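Local coordinates for nisin biosynthesis protein NisC (Lactococcus lactis subsp. lactis, PDB 2G0D) that closes the thioether (lanthionine-type) rings of the lantibiotic nisin during its biosynthesis, as a zinc-containing cyclase built as an alpha toroid, at residues T130-D133 with Y134-I137. Numbering follows the deposited sequence.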
ATOM      1  N   THR A 130      -2.251  16.957   6.474  1.00 37.86           N
ATOM      2  CA  THR A 130      -2.794  15.788   7.139  1.00 37.33           C
ATOM      3  C   THR A 130      -2.373  14.562   6.300  1.00 36.61           C
ATOM      4  O   THR A 130      -2.076  14.725   5.108  1.00 36.55           O
ATOM      5  CB  THR A 130      -4.328  15.933   7.280  1.00 37.45           C
ATOM      6  OG1 THR A 130      -4.874  14.792   7.938  1.00 38.85           O
ATOM      7  CG2 THR A 130      -5.019  16.140   5.928  1.00 37.46           C
ATOM      8  N   PRO A 131      -2.290  13.354   6.911  1.00 35.58           N
ATOM      9  CA  PRO A 131      -1.786  12.200   6.118  1.00 35.49           C
ATOM     10  C   PRO A 131      -2.443  11.909   4.754  1.00 35.40           C
ATOM     11  O   PRO A 131      -1.701  11.673   3.800  1.00 36.24           O
ATOM     12  CB  PRO A 131      -1.917  11.011   7.083  1.00 34.76           C
ATOM     13  CG  PRO A 131      -1.777  11.638   8.445  1.00 34.59           C
ATOM     14  CD  PRO A 131      -2.563  12.950   8.305  1.00 35.54           C
ATOM     15  N   PRO A 132      -3.796  11.934   4.643  1.00 35.31           N
ATOM     16  CA  PRO A 132      -4.408  11.672   3.335  1.00 35.18           C
ATOM     17  C   PRO A 132      -3.903  12.570   2.206  1.00 34.77           C
ATOM     18  O   PRO A 132      -4.193  12.280   1.056  1.00 34.61           O
ATOM     19  CB  PRO A 132      -5.909  11.949   3.568  1.00 34.81           C
ATOM     20  CG  PRO A 132      -6.106  11.772   5.001  1.00 35.92           C
ATOM     21  CD  PRO A 132      -4.828  12.181   5.671  1.00 35.74           C
ATOM     22  N   ASP A 133      -3.171  13.639   2.530  1.00 34.58           N
ATOM     23  CA  ASP A 133      -2.585  14.519   1.502  1.00 34.54           C
ATOM     24  C   ASP A 133      -1.495  13.804   0.708  1.00 34.10           C
ATOM     25  O   ASP A 133      -1.473  13.868  -0.517  1.00 34.17           O
ATOM     26  CB  ASP A 133      -1.993  15.799   2.105  1.00 34.29           C
ATOM     27  CG  ASP A 133      -3.056  16.791   2.580  1.00 35.40           C
ATOM     28  OD1 ASP A 133      -4.160  16.865   1.985  1.00 35.60           O
ATOM     29  OD2 ASP A 133      -2.761  17.527   3.549  1.00 35.59           O
ATOM     30  N   TYR A 134      -0.596  13.122   1.413  1.00 33.80           N
ATOM     31  CA  TYR A 134       0.641  12.613   0.809  1.00 32.91           C
ATOM     32  C   TYR A 134       0.733  11.081   0.851  1.00 32.38           C
ATOM     33  O   TYR A 134       1.598  10.509   0.185  1.00 31.67           O
ATOM     34  CB  TYR A 134       1.860  13.201   1.542  1.00 33.53           C
ATOM     35  CG  TYR A 134       1.904  12.802   2.997  1.00 34.10           C
ATOM     36  CD1 TYR A 134       1.405  13.654   3.993  1.00 34.12           C
ATOM     37  CD2 TYR A 134       2.394  11.555   3.378  1.00 33.87           C
ATOM     38  CE1 TYR A 134       1.416  13.273   5.333  1.00 34.93           C
ATOM     39  CE2 TYR A 134       2.395  11.162   4.710  1.00 35.64           C
ATOM     40  CZ  TYR A 134       1.912  12.021   5.685  1.00 35.77           C
ATOM     41  OH  TYR A 134       1.935  11.624   7.011  1.00 35.37           O
ATOM     42  N   ASP A 135      -0.151  10.440   1.634  1.00 31.85           N
ATOM     43  CA  ASP A 135       0.036   9.034   2.040  1.00 31.40           C
ATOM     44  C   ASP A 135      -0.323   7.986   0.991  1.00 30.73           C
ATOM     45  O   ASP A 135      -0.694   8.295  -0.128  1.00 29.09           O
ATOM     46  CB  ASP A 135      -0.572   8.736   3.446  1.00 32.05           C
ATOM     47  CG  ASP A 135      -2.097   8.510   3.446  1.00 32.73           C
ATOM     48  OD1 ASP A 135      -2.691   8.428   4.557  1.00 32.49           O
ATOM     49  OD2 ASP A 135      -2.710   8.402   2.372  1.00 32.35           O
ATOM     50  N   VAL A 136      -0.189   6.728   1.375  1.00 31.36           N
ATOM     51  CA  VAL A 136      -0.412   5.615   0.456  1.00 30.83           C
ATOM     52  C   VAL A 136      -1.919   5.397   0.261  1.00 30.91           C
ATOM     53  O   VAL A 136      -2.399   5.212  -0.858  1.00 31.42           O
ATOM     54  CB  VAL A 136       0.308   4.327   0.983  1.00 30.13           C
ATOM     55  CG1 VAL A 136      -0.135   3.115   0.207  1.00 30.26           C
ATOM     56  CG2 VAL A 136       1.827   4.519   0.924  1.00 27.79           C
ATOM     57  N   ILE A 137      -2.666   5.442   1.353  1.00 30.73           N
ATOM     58  CA  ILE A 137      -4.070   5.032   1.321  1.00 31.18           C
ATOM     59  C   ILE A 137      -4.971   6.013   0.536  1.00 32.15           C
ATOM     60  O   ILE A 137      -5.674   5.601  -0.393  1.00 32.15           O
ATOM     61  CB  ILE A 137      -4.580   4.745   2.764  1.00 31.78           C
ATOM     62  CG1 ILE A 137      -3.620   3.766   3.477  1.00 29.53           C
ATOM     63  CG2 ILE A 137      -6.049   4.264   2.769  1.00 30.21           C
ATOM     64  CD1 ILE A 137      -3.527   2.346   2.833  1.00 28.06           C
TER
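Two successive amides, those of Tyr134 and Asp135, converge on the carbonyl oxygen of Pro131, an example of how one carbonyl, accepting from the third and fourth residues after it, can hold a short turn closed. Asp135 N lies 2.9 Å from Pro131 O and nearly in line with the C=O bond, whereas Tyr134 N, 3.0 Å from the same oxygen, stands above the carbonyl plane. Both bonds are bent at the hydrogen. The phenol ring of Tyr134 lies alongside Pro131: with CG tucked between the backbone N and the carbonyl carbon (chi1 62°), the ring turns back over the turn so that Pro131 O lies 3.6 Å from the plane of the Tyr134 ring, over its centre. Its far end runs beside the proline, CE1 reaching Pro131 CA at 3.5 Å and CZ lying 4.2 Å from Pro131 CB. The Asp135 side chain has the same kind of rotamer (chi1 80°), bringing its CG to 3.2 Å from Pro131 O and OD1 to 3.7 Å from Pro131 CB. That buried carboxylate is held from outside: His206 ND1 bonds OD1, while the amides of Glu138 and Gly139 bond OD2. One step further out, Asp133 OD2 takes the N-H of Thr130 at 3.0 Å, one half of a capping box; Asp133 N bonds the backbone Thr130 O, and the Thr130 hydroxyl pairs with Asn185 O. This half-box opens a short, weakly bonded helical turn that leads into the loop before helix 140-147 of the LanC alpha toroid.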